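Long-range contacts in heat-inducible transcription repressor HrcA (Thermotoga maritima, PDB 1STZ), which probably represses the class I heat shock operons grpE-dnaK-dnaJ and groELS by binding DNA, preventing their heat-shock induction: residues A[158-163]-A[176-181]; A[172-177]-A[221-226]. All blocks are in the same frame, centred on the assembly; numbering follows the deposited sequence.

Contact 1: residues A[158-163]-A[176-181]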
# COMPACT_ATOMS: atom_id res chain seq x y z
N ASP A 158 9.98 -10.97 -33.37
CA ASP A 158 10.40 -12.00 -32.41
C ASP A 158 9.33 -12.45 -31.41
O ASP A 158 9.45 -13.53 -30.85
CB ASP A 158 11.61 -11.50 -31.62
CG ASP A 158 12.77 -11.13 -32.51
OD1 ASP A 158 12.96 -11.80 -33.55
OD2 ASP A 158 13.53 -10.18 -32.26
N TYR A 159 8.31 -11.63 -31.18
CA TYR A 159 7.38 -11.88 -30.09
C TYR A 159 5.90 -11.79 -30.47
O TYR A 159 5.49 -10.97 -31.28
CB TYR A 159 7.68 -10.93 -28.93
CG TYR A 159 9.09 -11.03 -28.40
CD1 TYR A 159 10.01 -10.01 -28.60
CD2 TYR A 159 9.51 -12.16 -27.71
CE1 TYR A 159 11.31 -10.10 -28.11
CE2 TYR A 159 10.81 -12.27 -27.22
CZ TYR A 159 11.70 -11.24 -27.42
OH TYR A 159 12.98 -11.35 -26.94
N LEU A 160 5.11 -12.63 -29.83
CA LEU A 160 3.67 -12.70 -30.01
C LEU A 160 3.01 -12.71 -28.65
O LEU A 160 3.52 -13.35 -27.74
CB LEU A 160 3.33 -14.02 -30.72
CG LEU A 160 1.99 -14.19 -31.42
CD1 LEU A 160 2.12 -15.17 -32.60
CD2 LEU A 160 0.93 -14.68 -30.46
N ILE A 161 1.88 -12.03 -28.48
CA ILE A 161 1.13 -12.15 -27.24
C ILE A 161 -0.20 -12.85 -27.47
O ILE A 161 -1.04 -12.41 -28.25
CB ILE A 161 0.94 -10.78 -26.53
CG1 ILE A 161 2.30 -10.27 -26.04
CG2 ILE A 161 0.01 -10.94 -25.35
CD1 ILE A 161 2.29 -8.83 -25.58
N PHE A 162 -0.38 -13.98 -26.78
CA PHE A 162 -1.62 -14.74 -26.82
C PHE A 162 -2.43 -14.42 -25.58
O PHE A 162 -1.87 -14.18 -24.52
CB PHE A 162 -1.31 -16.25 -26.88
CG PHE A 162 -2.49 -17.13 -26.54
CD1 PHE A 162 -3.43 -17.46 -27.50
CD2 PHE A 162 -2.65 -17.63 -25.26
CE1 PHE A 162 -4.52 -18.28 -27.19
CE2 PHE A 162 -3.72 -18.43 -24.94
CZ PHE A 162 -4.66 -18.76 -25.91
N SER A 163 -3.74 -14.44 -25.72
CA SER A 163 -4.65 -14.37 -24.58
C SER A 163 -6.06 -14.74 -25.00
O SER A 163 -6.35 -14.87 -26.18
CB SER A 163 -4.66 -12.98 -23.93
OG SER A 163 -4.89 -11.97 -24.90
N ILE A 176 5.02 -15.15 -26.42
CA ILE A 176 5.55 -16.33 -27.11
C ILE A 176 6.70 -15.90 -28.02
O ILE A 176 6.60 -14.89 -28.69
CB ILE A 176 4.43 -16.99 -27.95
CG1 ILE A 176 3.28 -17.45 -27.06
CG2 ILE A 176 4.96 -18.18 -28.72
CD1 ILE A 176 1.99 -17.63 -27.84
N LYS A 177 7.79 -16.67 -28.02
CA LYS A 177 8.85 -16.52 -29.02
C LYS A 177 8.40 -17.02 -30.38
O LYS A 177 7.78 -18.07 -30.49
CB LYS A 177 10.09 -17.34 -28.65
CG LYS A 177 10.85 -16.87 -27.43
CD LYS A 177 12.28 -17.41 -27.46
CE LYS A 177 13.09 -16.90 -26.29
NZ LYS A 177 14.36 -17.65 -26.15
N THR A 178 8.75 -16.27 -31.42
CA THR A 178 8.63 -16.76 -32.79
C THR A 178 9.87 -16.41 -33.59
O THR A 178 10.10 -15.24 -33.91
CB THR A 178 7.39 -16.17 -33.47
OG1 THR A 178 6.22 -16.41 -32.68
CG2 THR A 178 7.11 -16.90 -34.76
N GLN A 179 10.68 -17.41 -33.93
CA GLN A 179 11.85 -17.21 -34.80
C GLN A 179 11.53 -17.31 -36.29
O GLN A 179 12.37 -16.96 -37.13
CB GLN A 179 12.97 -18.21 -34.45
CG GLN A 179 13.38 -18.23 -32.96
CD GLN A 179 14.04 -16.94 -32.47
OE1 GLN A 179 13.64 -16.38 -31.45
NE2 GLN A 179 15.07 -16.48 -33.19
N GLU A 180 10.33 -17.80 -36.62
CA GLU A 180 9.86 -17.82 -38.02
C GLU A 180 8.40 -17.35 -38.15
O GLU A 180 7.51 -17.88 -37.48
CB GLU A 180 10.02 -19.22 -38.64
CG GLU A 180 11.46 -19.64 -38.93
CD GLU A 180 12.04 -18.99 -40.18
OE1 GLU A 180 12.24 -19.71 -41.19
OE2 GLU A 180 12.31 -17.77 -40.16
N ARG A 181 8.18 -16.36 -39.01
CA ARG A 181 6.86 -15.75 -39.19
C ARG A 181 5.86 -16.67 -39.90
O ARG A 181 6.10 -17.13 -41.02
CB ARG A 181 6.99 -14.44 -40.00
CG ARG A 181 5.81 -13.48 -39.83
CD ARG A 181 5.83 -12.24 -40.75
NE ARG A 181 6.60 -11.11 -40.20
CZ ARG A 181 6.27 -10.39 -39.12
NH1 ARG A 181 5.16 -10.65 -38.42
NH2 ARG A 181 7.07 -9.40 -38.72

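Contact 2: residues A[172-177]-A[221-226]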
# COMPACT_ATOMS: atom_id res chain seq x y z
N LYS A 172 -4.98 -15.97 -19.35
CA LYS A 172 -3.96 -16.78 -20.01
C LYS A 172 -2.98 -15.97 -20.80
O LYS A 172 -2.42 -16.47 -21.76
CB LYS A 172 -4.60 -17.81 -20.93
CG LYS A 172 -5.74 -18.56 -20.33
CD LYS A 172 -5.29 -19.37 -19.18
CE LYS A 172 -6.30 -20.41 -18.84
NZ LYS A 172 -5.88 -21.14 -17.62
N VAL A 173 -2.72 -14.74 -20.37
CA VAL A 173 -1.84 -13.86 -21.11
C VAL A 173 -0.43 -14.44 -21.14
O VAL A 173 0.18 -14.69 -20.10
CB VAL A 173 -1.84 -12.42 -20.56
CG1 VAL A 173 -1.18 -11.48 -21.54
CG2 VAL A 173 -3.24 -11.95 -20.32
N THR A 174 0.10 -14.63 -22.34
CA THR A 174 1.32 -15.40 -22.52
C THR A 174 2.10 -14.88 -23.71
O THR A 174 1.69 -15.08 -24.84
CB THR A 174 0.99 -16.87 -22.77
OG1 THR A 174 0.22 -17.40 -21.69
CG2 THR A 174 2.27 -17.72 -22.78
N PRO A 175 3.22 -14.21 -23.47
CA PRO A 175 4.13 -13.85 -24.56
C PRO A 175 4.81 -15.10 -25.11
O PRO A 175 5.12 -15.99 -24.34
CB PRO A 175 5.14 -12.93 -23.88
CG PRO A 175 4.55 -12.57 -22.62
CD PRO A 175 3.71 -13.72 -22.18
N ILE A 176 5.02 -15.15 -26.42
CA ILE A 176 5.55 -16.33 -27.11
C ILE A 176 6.70 -15.90 -28.02
O ILE A 176 6.60 -14.89 -28.69
CB ILE A 176 4.43 -16.99 -27.95
CG1 ILE A 176 3.28 -17.45 -27.06
CG2 ILE A 176 4.96 -18.18 -28.72
CD1 ILE A 176 1.99 -17.63 -27.84
N LYS A 177 7.79 -16.67 -28.02
CA LYS A 177 8.85 -16.52 -29.02
C LYS A 177 8.40 -17.02 -30.38
O LYS A 177 7.78 -18.07 -30.49
CB LYS A 177 10.09 -17.34 -28.65
CG LYS A 177 10.85 -16.87 -27.43
CD LYS A 177 12.28 -17.41 -27.46
CE LYS A 177 13.09 -16.90 -26.29
NZ LYS A 177 14.36 -17.65 -26.15
N GLU A 221 -3.25 -25.14 -27.03
CA GLU A 221 -4.01 -26.07 -26.19
C GLU A 221 -3.35 -26.25 -24.82
O GLU A 221 -4.04 -26.37 -23.82
CB GLU A 221 -4.18 -27.45 -26.87
CG GLU A 221 -4.55 -28.58 -25.91
CD GLU A 221 -5.25 -29.76 -26.57
OE1 GLU A 221 -4.84 -30.17 -27.68
OE2 GLU A 221 -6.20 -30.29 -25.94
N SER A 222 -2.02 -26.27 -24.78
CA SER A 222 -1.31 -26.38 -23.49
C SER A 222 -1.36 -25.09 -22.67
O SER A 222 -1.34 -25.14 -21.44
CB SER A 222 0.14 -26.83 -23.69
OG SER A 222 0.90 -25.86 -24.39
N LEU A 223 -1.45 -23.93 -23.33
CA LEU A 223 -1.53 -22.65 -22.63
C LEU A 223 -2.90 -22.44 -21.99
O LEU A 223 -3.00 -22.01 -20.85
CB LEU A 223 -1.21 -21.47 -23.55
CG LEU A 223 0.23 -21.40 -24.07
CD1 LEU A 223 0.36 -20.25 -25.06
CD2 LEU A 223 1.22 -21.26 -22.91
N ILE A 224 -3.96 -22.76 -22.74
CA ILE A 224 -5.32 -22.69 -22.22
C ILE A 224 -5.53 -23.78 -21.18
O ILE A 224 -6.07 -23.53 -20.10
CB ILE A 224 -6.35 -22.86 -23.36
CG1 ILE A 224 -6.29 -21.66 -24.30
CG2 ILE A 224 -7.76 -23.03 -22.80
CD1 ILE A 224 -6.89 -21.90 -25.64
N GLY A 225 -5.07 -24.98 -21.52
CA GLY A 225 -5.17 -26.13 -20.64
C GLY A 225 -4.02 -26.23 -19.65
O GLY A 225 -3.73 -27.32 -19.16
N GLU A 226 -3.37 -25.11 -19.35
CA GLU A 226 -2.29 -25.08 -18.36
C GLU A 226 -2.85 -25.61 -17.05
O GLU A 226 -3.96 -25.24 -16.66
CB GLU A 226 -1.72 -23.65 -18.19
CG GLU A 226 -2.67 -22.62 -17.56
CD GLU A 226 -2.22 -21.16 -17.70
OE1 GLU A 226 -1.40 -20.86 -18.61
OE2 GLU A 226 -2.70 -20.29 -16.92

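Contact 1: residues A[158-163]-A[176-181]
Asp158 takes part through its backbone. Thr178 N donates to Asp158 O at 2.9 Å, nearly straight at the hydrogen (170°). The donor sits above the carbonyl plane, not on a lone pair. Lys177 CA leans on the same Asp158 O at 3.6 Å, a CA-H...O contact beside the true bond.

Tyr159 faces Lys177 in a non-hydrogen-bonded pair, and both side chains rise on one face of the sheet. CG of Tyr159 is anti to the carbonyl carbon and beside the backbone N (chi1 -58°). Asp158 CB lies over one face of the ring, near the rim. Ile176 O lies near the ring plane, at its edge. The second subunit approaches on this side: its Ala114 packs on Tyr159 and its Leu113 on Lys177.

Leu160 pairs with Ile176 by two backbone bonds. Leu160 N donates to Ile176 O at 2.9 Å, in the carbonyl plane. Ile176 N donates to Leu160 O at 2.7 Å, nearly along the C=O axis. This is the open end of an antiparallel beta hairpin, strands 159-166 and 169-177, within the HrcA C-terminal family region. The pairing runs on past the end of strand 169-177 to the Thr178 bond. The Leu160 and Ile176 side chains lie side by side on the face opposite Tyr159, pointing the same way, with Leu160 CD2 4.1 Å from Ile176 CD1. Trp184 of helix 184-195 packs against Leu160 and Thr178.

Phe162 has CG anti to the backbone N (chi1 164°), which carries the ring away from Ile176. Phe162 CB remains behind and meets Ile176 CD1 at 3.7 Å, while the ring packs on Ile220, Leu223 and Ile224 of helix 215-224.

Contact 2: residues A[172-177]-A[221-226]
The C-terminal end of helix 215-224 packs here on strand 169-177, in the three-stranded antiparallel sheet (149-154, 159-166, 169-177) of the HrcA C-terminal region. One long salt bridge and a small apolar patch join them. The Lys172 side chain bends at chi2 and then runs extended over the helix end. Lys172 NZ forms a salt bridge with Glu226 OE2 at 3.4 Å, and the hydrogen bond within it is weak. Lys172 CE lies 3.4 Å from Ile224 O, a carbonyl of the last helical turn. Glu226 has CG in the crowded position between the backbone N and carbonyl carbon (chi1 68°). Its extended chain crosses that of Lys172 obliquely.

Glu226 OE1 and Leu223 O, both acceptors, lie 3.0 Å apart without a hydrogen bond. Gly225 N bonds to Glu221 O at 2.9 Å, then Gly225 leaves helical angles and Glu226 N bonds only weakly to Leu223 O. Ser222 OG bonds to Leu219 O, and Glu221 OE1 is paired with Lys212 NZ.

On the strand, Thr174 OG1 donates to Lys172 O at 2.8 Å, from above that carbonyl plane. The hydroxyl is thus engaged within its own strand, and its methyl is turned to the helix. Thr174 CG2 touches Leu223 CD2 at 3.7 Å. Leu223 CD1 also reaches Ile176 CD1 at 4.2 Å.

The buried part thus rests on methyl contacts. Lys172 may offset the repulsion between Glu226 OE1 and Leu223 O, but the long bridge is probably a modest tether.

In the fold
Both contacts use strand 169-177, and they share Ile176. Contact 1 zips this strand to its hairpin partner by backbone bonds. It is partly buried: Leu160, Phe162 and Ile176 are buried, while Asp158 is exposed. Contact 2 is the more buried of the two. It sets the same strand against a helix by side chains, with methyl groups and one long charge pair in place of sheet bonding. The centres of contacts 1 and 2 are 11 Å apart. Phe162 connects them: its backbone O probably accepts a hydrogen bond from Thr174 N, and its ring bridges to the helix. Both contacts also touch the second subunit, to which Pro175 and Lys177 of this strand make backbone hydrogen bonds.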